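Local atomic coordinates of cell division protein FtsZ 1 (Methanocaldococcus jannaschii, PDB entry 1W58), a protein that binds GTP and probably hydrolyses it as it polymerises into the contractile Z ring at the future division site, recruiting other division proteins. Residues 151-156 against 183-188; 281-286 against 313-318; 259-264 against 327-332. One frame throughout, in Å; residues are numbered along the deposited sequence.

Interaction 1: 151-156 against 183-188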
loop_
_atom_site.group_PDB
_atom_site.type_symbol
_atom_site.label_atom_id
_atom_site.label_comp_id
_atom_site.label_asym_id
_atom_site.label_seq_id
_atom_site.Cartn_x
_atom_site.Cartn_y
_atom_site.Cartn_z
ATOM N N GLY A 151 -1.772 10.172 -9.339
ATOM C CA GLY A 151 -1.558 10.852 -10.604
ATOM C C GLY A 151 -2.382 12.082 -10.969
ATOM O O GLY A 151 -2.254 12.590 -12.091
ATOM N N ALA A 152 -3.207 12.578 -10.046
ATOM C CA ALA A 152 -4.045 13.752 -10.314
ATOM C C ALA A 152 -3.289 15.049 -10.106
ATOM O O ALA A 152 -2.345 15.093 -9.330
ATOM C CB ALA A 152 -5.272 13.731 -9.413
ATOM N N LEU A 153 -3.693 16.100 -10.817
ATOM C CA LEU A 153 -3.058 17.413 -10.657
ATOM C C LEU A 153 -3.618 17.792 -9.289
ATOM O O LEU A 153 -4.844 17.784 -9.081
ATOM C CB LEU A 153 -3.570 18.391 -11.729
ATOM C CG LEU A 153 -2.808 19.608 -12.286
ATOM C CD1 LEU A 153 -3.847 20.707 -12.512
ATOM C CD2 LEU A 153 -1.657 20.091 -11.417
ATOM N N THR A 154 -2.714 18.124 -8.377
ATOM C CA THR A 154 -3.050 18.418 -6.987
ATOM C C THR A 154 -2.863 19.878 -6.557
ATOM O O THR A 154 -1.733 20.353 -6.357
ATOM C CB THR A 154 -2.218 17.462 -6.072
ATOM O OG1 THR A 154 -2.528 16.108 -6.421
ATOM C CG2 THR A 154 -2.536 17.656 -4.614
ATOM N N VAL A 155 -3.995 20.566 -6.399
ATOM C CA VAL A 155 -4.007 21.965 -6.005
ATOM C C VAL A 155 -4.756 22.197 -4.704
ATOM O O VAL A 155 -5.847 21.655 -4.476
ATOM C CB VAL A 155 -4.666 22.854 -7.082
ATOM C CG1 VAL A 155 -4.624 24.307 -6.643
ATOM C CG2 VAL A 155 -3.946 22.684 -8.408
ATOM N N ALA A 156 -4.147 23.024 -3.866
ATOM C CA ALA A 156 -4.701 23.393 -2.575
ATOM C C ALA A 156 -5.021 24.886 -2.558
ATOM O O ALA A 156 -4.243 25.699 -3.086
ATOM C CB ALA A 156 -3.685 23.080 -1.469
ATOM N N HIS A 183 3.573 18.139 -0.868
ATOM C CA HIS A 183 2.765 17.137 -1.537
ATOM C C HIS A 183 1.766 17.809 -2.445
ATOM O O HIS A 183 0.709 17.263 -2.748
ATOM C CB HIS A 183 2.034 16.306 -0.480
ATOM C CG HIS A 183 2.955 15.568 0.448
ATOM N ND1 HIS A 183 3.561 14.376 0.104
ATOM C CD2 HIS A 183 3.385 15.863 1.697
ATOM C CE1 HIS A 183 4.325 13.971 1.103
ATOM N NE2 HIS A 183 4.236 14.855 2.081
ATOM N N THR A 184 2.127 18.988 -2.917
ATOM C CA THR A 184 1.208 19.750 -3.722
ATOM C C THR A 184 1.863 20.270 -5.027
ATOM O O THR A 184 3.063 20.570 -5.038
ATOM C CB THR A 184 0.644 20.867 -2.776
ATOM O OG1 THR A 184 -0.653 21.246 -3.194
ATOM C CG2 THR A 184 1.549 22.062 -2.719
ATOM N N ASP A 185 1.093 20.321 -6.125
ATOM C CA ASP A 185 1.586 20.819 -7.433
ATOM C C ASP A 185 1.628 22.339 -7.356
ATOM O O ASP A 185 2.665 22.953 -7.626
ATOM C CB ASP A 185 0.681 20.321 -8.569
ATOM C CG ASP A 185 0.876 18.829 -8.828
ATOM O OD1 ASP A 185 -0.064 18.119 -9.258
ATOM O OD2 ASP A 185 2.007 18.363 -8.587
ATOM N N THR A 186 0.497 22.950 -7.012
ATOM C CA THR A 186 0.491 24.376 -6.740
ATOM C C THR A 186 -0.314 24.585 -5.428
ATOM O O THR A 186 -1.341 23.942 -5.199
ATOM C CB THR A 186 -0.023 25.252 -7.937
ATOM O OG1 THR A 186 -0.697 26.409 -7.419
ATOM C CG2 THR A 186 -0.931 24.488 -8.846
ATOM N N LEU A 187 0.225 25.424 -4.544
ATOM C CA LEU A 187 -0.368 25.733 -3.247
ATOM C C LEU A 187 -0.783 27.206 -3.147
ATOM O O LEU A 187 0.071 28.093 -3.001
ATOM C CB LEU A 187 0.629 25.396 -2.113
ATOM C CG LEU A 187 0.354 25.867 -0.661
ATOM C CD1 LEU A 187 -1.007 25.472 -0.240
ATOM C CD2 LEU A 187 1.365 25.279 0.312
ATOM N N VAL A 188 -2.094 27.451 -3.215
ATOM C CA VAL A 188 -2.671 28.811 -3.145
ATOM C C VAL A 188 -3.045 29.218 -1.707
ATOM O O VAL A 188 -3.965 28.627 -1.141
ATOM C CB VAL A 188 -3.957 28.889 -4.013
ATOM C CG1 VAL A 188 -4.506 30.307 -4.050
ATOM C CG2 VAL A 188 -3.653 28.408 -5.422
#
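Asp-185 reaches across to the start of the neighbouring strand. Its CB sits 3.3 Å from Thr-154 O and also touches CD2 of Leu-153. With CG turned beside the backbone N (chi1 -72°), the carboxylate points at the main chain of 151-156, and CG itself lies near Thr-154 N and Leu-153 CD2. OD1 takes the N-H of Thr-154 at 2.8 Å in a nearly straight bond (174°), met on the anti side and 34° out of the carboxylate plane; Leu-153 CD2 lies against the same oxygen at 3.3 Å. OD2 makes a salt bridge to Lys-148 of helix 135-149, so the buried carboxylate is held at both oxygens. The backbone of Asp-185 closes the grip, its N donating to Thr-154 O at 2.8 Å. Replacing the aspartate with alanine removes both oxygens and would probably leave the Thr-154 N-H and the Lys-148 charge without their mates.

Beyond this junction the strands run parallel. Ala-156 N donates to Thr-186 O, and Ala-156 O accepts from Val-188 N at 2.8 Å. On one face CG2 of Val-155 meets CG2 of Thr-186 at 3.5 Å, with Met-243 of helix 236-243 packed over both residues; on the other, Ala-156 CB rests on Leu-187 CD1 at 3.8 Å.

Strands 153-160 and 186-191 are adjacent in the parallel sheet and joined through helix 167-181. This beta-alpha-beta unit belongs to the Rossmann-like GTPase domain of the tubulin/FtsZ family, with 186-191 at one edge of the sheet within the chain.

Interaction 2: 281-286 against 313-318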
loop_
_atom_site.group_PDB
_atom_site.type_symbol
_atom_site.label_atom_id
_atom_site.label_comp_id
_atom_site.label_asym_id
_atom_site.label_seq_id
_atom_site.Cartn_x
_atom_site.Cartn_y
_atom_site.Cartn_z
ATOM N N GLY A 281 9.163 38.633 -10.459
ATOM C CA GLY A 281 9.956 37.459 -10.767
ATOM C C GLY A 281 9.112 36.220 -10.969
ATOM O O GLY A 281 9.621 35.096 -10.913
ATOM N N ALA A 282 7.826 36.409 -11.222
ATOM C CA ALA A 282 6.955 35.268 -11.399
ATOM C C ALA A 282 6.882 34.698 -12.809
ATOM O O ALA A 282 6.901 35.430 -13.805
ATOM C CB ALA A 282 5.549 35.612 -10.920
ATOM N N THR A 283 6.817 33.375 -12.870
ATOM C CA THR A 283 6.635 32.644 -14.114
ATOM C C THR A 283 5.198 32.214 -13.910
ATOM O O THR A 283 4.656 32.421 -12.834
ATOM C CB THR A 283 7.462 31.387 -14.153
ATOM O OG1 THR A 283 8.824 31.699 -13.837
ATOM C CG2 THR A 283 7.368 30.753 -15.536
ATOM N N GLY A 284 4.563 31.626 -14.901
ATOM C CA GLY A 284 3.185 31.187 -14.693
ATOM C C GLY A 284 2.152 32.064 -13.981
ATOM O O GLY A 284 2.440 32.817 -13.061
ATOM N N ALA A 285 0.906 31.935 -14.409
ATOM C CA ALA A 285 -0.174 32.699 -13.834
ATOM C C ALA A 285 -1.448 32.240 -14.504
ATOM O O ALA A 285 -1.411 31.810 -15.650
ATOM C CB ALA A 285 0.040 34.159 -14.098
ATOM N N LEU A 286 -2.565 32.288 -13.782
ATOM C CA LEU A 286 -3.848 31.910 -14.351
ATOM C C LEU A 286 -4.702 33.164 -14.206
ATOM O O LEU A 286 -4.669 33.826 -13.161
ATOM C CB LEU A 286 -4.478 30.721 -13.606
ATOM C CG LEU A 286 -3.612 29.439 -13.550
ATOM C CD1 LEU A 286 -2.790 29.401 -12.274
ATOM C CD2 LEU A 286 -4.485 28.231 -13.600
ATOM N N PRO A 313 9.430 38.053 -18.321
ATOM C CA PRO A 313 9.203 38.164 -19.763
ATOM C C PRO A 313 8.876 36.831 -20.430
ATOM O O PRO A 313 8.324 36.806 -21.519
ATOM C CB PRO A 313 10.505 38.784 -20.269
ATOM C CG PRO A 313 11.519 38.339 -19.250
ATOM C CD PRO A 313 10.773 38.541 -17.964
ATOM N N ASN A 314 9.203 35.726 -19.770
ATOM C CA ASN A 314 8.929 34.400 -20.328
ATOM C C ASN A 314 7.869 33.601 -19.553
ATOM O O ASN A 314 7.709 32.394 -19.754
ATOM C CB ASN A 314 10.219 33.580 -20.396
ATOM C CG ASN A 314 11.008 33.831 -21.665
ATOM O OD1 ASN A 314 11.383 34.964 -21.965
ATOM N ND2 ASN A 314 11.267 32.765 -22.420
ATOM N N ALA A 315 7.142 34.273 -18.671
ATOM C CA ALA A 315 6.122 33.598 -17.883
ATOM C C ALA A 315 5.057 32.975 -18.772
ATOM O O ALA A 315 4.745 33.497 -19.842
ATOM C CB ALA A 315 5.475 34.582 -16.920
ATOM N N THR A 316 4.499 31.854 -18.331
ATOM C CA THR A 316 3.442 31.210 -19.090
ATOM C C THR A 316 2.148 31.658 -18.451
ATOM O O THR A 316 2.008 31.584 -17.238
ATOM C CB THR A 316 3.517 29.692 -18.991
ATOM O OG1 THR A 316 4.846 29.257 -19.303
ATOM C CG2 THR A 316 2.522 29.057 -19.962
ATOM N N ILE A 317 1.210 32.136 -19.256
ATOM C CA ILE A 317 -0.070 32.589 -18.729
ATOM C C ILE A 317 -1.200 31.756 -19.300
ATOM O O ILE A 317 -1.241 31.484 -20.499
ATOM C CB ILE A 317 -0.356 34.075 -19.083
ATOM C CG1 ILE A 317 0.670 34.987 -18.414
ATOM C CG2 ILE A 317 -1.759 34.462 -18.665
ATOM C CD1 ILE A 317 1.981 35.045 -19.150
ATOM N N ILE A 318 -2.112 31.338 -18.436
ATOM C CA ILE A 318 -3.262 30.565 -18.869
ATOM C C ILE A 318 -4.437 31.457 -18.542
ATOM O O ILE A 318 -4.520 31.993 -17.435
ATOM C CB ILE A 318 -3.387 29.239 -18.083
ATOM C CG1 ILE A 318 -2.152 28.369 -18.343
ATOM C CG2 ILE A 318 -4.681 28.521 -18.457
ATOM C CD1 ILE A 318 -1.798 28.199 -19.807
#
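Leu-286 and Ile-318 pair where two parallel strands, 285-291 and 317-323, come together in the mixed sheet of the FtsZ C-terminal domain; helix 297-308 links them as a beta-alpha-beta unit. This is the regular, bonded end of the contact. Ile-318 N donates to Ala-285 O at 2.9 Å and 167°, while the CA of Ile-317 comes up to the same oxygen at 3.4 Å, so one carbonyl receives both a conventional bond and a CA-H contact. One residue further on, the CA of Leu-286 meets Ile-318 O at 3.2 Å.

The side chains above and below do little of the joining. Leu-286 and Ile-318 share a face, but each turns to other parts of the fold: Leu-286 packs on Leu-222 and Leu-225 of helix 204-227, and both touch helix 236-243, Leu-286 at Met-243 and Ile-318 at Val-242. On the other face, CB of Ala-285 and CG1 of Ile-317 are barely in touch at 4.4 Å.

Toward the N-terminal ends of the two segments the regular strand pairing gives way to loops. Gly-284 has a positive phi (44°) just ahead of the paired residues, and Thr-283 and Thr-316 lie at the solvent side. Thr-283 carries CG2 anti to its N (chi1 -52° for OG1), which sets the methyl 3.9 Å from Ala-315 CA. Ala-315 packs closely here: its CB lies against the backbone of 282-284, 3.6 Å from Thr-283 CA and 3.5 Å from Ala-282 O.

Interaction 3: 259-264 against 327-332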
loop_
_atom_site.group_PDB
_atom_site.type_symbol
_atom_site.label_atom_id
_atom_site.label_comp_id
_atom_site.label_asym_id
_atom_site.label_seq_id
_atom_site.Cartn_x
_atom_site.Cartn_y
_atom_site.Cartn_z
ATOM N N GLU A 259 -17.255 51.610 -17.292
ATOM C CA GLU A 259 -17.283 51.192 -18.679
ATOM C C GLU A 259 -15.856 51.064 -19.170
ATOM O O GLU A 259 -15.599 50.648 -20.300
ATOM C CB GLU A 259 -18.096 52.166 -19.534
ATOM C CG GLU A 259 -19.589 51.848 -19.483
ATOM C CD GLU A 259 -19.865 50.341 -19.582
ATOM O OE1 GLU A 259 -19.516 49.724 -20.617
ATOM O OE2 GLU A 259 -20.424 49.770 -18.617
ATOM N N LYS A 260 -14.929 51.423 -18.291
ATOM C CA LYS A 260 -13.509 51.296 -18.575
ATOM C C LYS A 260 -13.122 50.058 -17.757
ATOM O O LYS A 260 -11.966 49.855 -17.392
ATOM C CB LYS A 260 -12.743 52.535 -18.100
ATOM C CG LYS A 260 -13.612 53.620 -17.472
ATOM C CD LYS A 260 -14.654 54.164 -18.448
ATOM C CE LYS A 260 -15.380 55.376 -17.873
ATOM N NZ LYS A 260 -16.055 55.076 -16.582
ATOM N N ARG A 261 -14.153 49.251 -17.492
ATOM C CA ARG A 261 -14.120 47.995 -16.735
ATOM C C ARG A 261 -12.777 47.282 -16.648
ATOM O O ARG A 261 -12.056 47.394 -15.653
ATOM C CB ARG A 261 -15.153 47.033 -17.332
ATOM C CG ARG A 261 -16.476 47.703 -17.661
ATOM C CD ARG A 261 -17.589 46.718 -18.001
ATOM N NE ARG A 261 -17.373 45.986 -19.247
ATOM C CZ ARG A 261 -18.305 45.234 -19.824
ATOM N NH1 ARG A 261 -19.506 45.126 -19.269
ATOM N NH2 ARG A 261 -18.037 44.577 -20.943
ATOM N N ALA A 262 -12.466 46.529 -17.693
ATOM C CA ALA A 262 -11.225 45.780 -17.772
ATOM C C ALA A 262 -10.053 46.518 -17.123
ATOM O O ALA A 262 -9.434 46.008 -16.191
ATOM C CB ALA A 262 -10.908 45.468 -19.235
ATOM N N LYS A 263 -9.762 47.719 -17.614
ATOM C CA LYS A 263 -8.656 48.534 -17.103
ATOM C C LYS A 263 -8.672 48.710 -15.583
ATOM O O LYS A 263 -7.620 48.743 -14.943
ATOM C CB LYS A 263 -8.677 49.915 -17.778
ATOM C CG LYS A 263 -7.614 50.894 -17.273
ATOM C CD LYS A 263 -6.318 50.811 -18.066
ATOM C CE LYS A 263 -6.357 51.693 -19.317
ATOM N NZ LYS A 263 -7.451 51.327 -20.262
ATOM N N GLU A 264 -9.867 48.819 -15.013
ATOM C CA GLU A 264 -10.014 49.023 -13.574
ATOM C C GLU A 264 -9.987 47.740 -12.738
ATOM O O GLU A 264 -9.384 47.713 -11.662
ATOM C CB GLU A 264 -11.308 49.795 -13.289
ATOM C CG GLU A 264 -11.360 51.169 -13.942
ATOM C CD GLU A 264 -12.576 51.981 -13.524
ATOM O OE1 GLU A 264 -12.702 52.288 -12.317
ATOM O OE2 GLU A 264 -13.403 52.313 -14.405
ATOM N N LEU A 327 -23.887 38.797 -12.827
ATOM C CA LEU A 327 -22.968 39.935 -12.783
ATOM C C LEU A 327 -23.613 41.248 -13.229
ATOM O O LEU A 327 -23.118 42.335 -12.913
ATOM C CB LEU A 327 -21.724 39.636 -13.630
ATOM C CG LEU A 327 -20.391 39.628 -12.872
ATOM C CD1 LEU A 327 -20.534 38.878 -11.562
ATOM C CD2 LEU A 327 -19.325 38.989 -13.737
ATOM N N GLU A 328 -24.721 41.132 -13.957
ATOM C CA GLU A 328 -25.469 42.284 -14.456
ATOM C C GLU A 328 -24.650 43.271 -15.274
ATOM O O GLU A 328 -24.739 43.270 -16.500
ATOM C CB GLU A 328 -26.159 42.991 -13.296
ATOM C CG GLU A 328 -27.392 42.236 -12.834
ATOM C CD GLU A 328 -27.819 42.611 -11.436
ATOM O OE1 GLU A 328 -27.918 43.824 -11.147
ATOM O OE2 GLU A 328 -28.064 41.688 -10.628
ATOM N N ASN A 329 -23.858 44.115 -14.624
ATOM C CA ASN A 329 -23.058 45.061 -15.393
ATOM C C ASN A 329 -21.643 45.232 -14.862
ATOM O O ASN A 329 -21.129 46.350 -14.796
ATOM C CB ASN A 329 -23.760 46.421 -15.454
ATOM C CG ASN A 329 -23.093 47.375 -16.433
ATOM O OD1 ASN A 329 -22.904 47.046 -17.607
ATOM N ND2 ASN A 329 -22.735 48.564 -15.953
ATOM N N THR A 330 -21.003 44.126 -14.501
ATOM C CA THR A 330 -19.644 44.183 -13.970
ATOM C C THR A 330 -18.743 43.091 -14.532
ATOM O O THR A 330 -19.218 42.021 -14.911
ATOM C CB THR A 330 -19.641 44.031 -12.430
ATOM O OG1 THR A 330 -20.456 45.051 -11.841
ATOM C CG2 THR A 330 -18.230 44.144 -11.880
ATOM N N VAL A 331 -17.447 43.381 -14.611
ATOM C CA VAL A 331 -16.470 42.391 -15.046
ATOM C C VAL A 331 -15.580 42.142 -13.831
ATOM O O VAL A 331 -15.036 43.083 -13.237
ATOM C CB VAL A 331 -15.583 42.853 -16.242
ATOM C CG1 VAL A 331 -16.436 43.043 -17.474
ATOM C CG2 VAL A 331 -14.825 44.111 -15.889
ATOM N N ARG A 332 -15.462 40.879 -13.437
ATOM C CA ARG A 332 -14.641 40.529 -12.290
ATOM C C ARG A 332 -13.384 39.852 -12.792
ATOM O O ARG A 332 -13.429 39.093 -13.756
ATOM C CB ARG A 332 -15.402 39.595 -11.357
ATOM C CG ARG A 332 -14.687 39.364 -10.043
ATOM C CD ARG A 332 -15.338 38.249 -9.246
ATOM N NE ARG A 332 -16.635 38.610 -8.684
ATOM C CZ ARG A 332 -17.754 37.922 -8.897
ATOM N NH1 ARG A 332 -17.736 36.839 -9.671
ATOM N NH2 ARG A 332 -18.887 38.296 -8.314
#
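The guanidinium of Arg-261 has Val-331 CG1 over one face, 3.6 Å above the plane and offset toward its rim; Asn-329 OD1 approaches NH1 obliquely, at 4.2 Å. The ends of the group are taken up by acids from elsewhere in the C-terminal domain, NH1 by Asp-294 and NH2 by Glu-299, in two salt bridges that would fix its rotation. A second flat pair lies at the exposed rim: the Glu-259 carboxylate and the Asn-329 amide are nearly coplanar, 14° apart, with OE2 3.7 Å from ND2, a loose approach between side chains that cross at about a right angle.

The contact joins the region of helix 261-270 to the beginning of strand 331-337, an inner strand of the mixed sheet in this domain, and lies away from the GTP-binding residues. Val-331 also touches Leu-295, and Arg-261 packs on Pro-292, so the loop after strand 285-291 borders both residues. Beside them Ala-262 turns its methyl away from Val-331 to pack on helix 297-308.

Arg-261 crosses Val-331 at about a right angle. A bend at chi3 (-67°) lays the end of its chain across one valine methyl, CG1 being nearest to NE and CZ. The other methyl, CG2, stands between the backbone N and carbonyl carbon of Val-331 and meets Arg-261 CB at 3.3 Å, with Ala-262 N 3.8 Å from the same methyl.

Overall arrangement
Interaction 1 belongs to the GTPase domain, interactions 2 and 3 to the C-terminal domain. Interactions 1 and 2 each bring together the two parallel strands of a beta-alpha-beta unit, and their nearest atoms are about 6 Å apart; helix 236-243 touches side chains of both, with Met-243 reaching Val-155, Thr-186 and Leu-286. Interaction 3 lies further out, its centre 24 Å from that of interaction 2 and 31 Å from that of interaction 1. It encloses interaction 2 along the chain, and both reach one sheet, where strands 285-291 and 331-337 are neighbours, though their nearest atoms stay about 10 Å apart. In interaction 1 the Val-188 side chain is about 14 Å from the bound GTP analogue; interactions 2 and 3 lie away from that site.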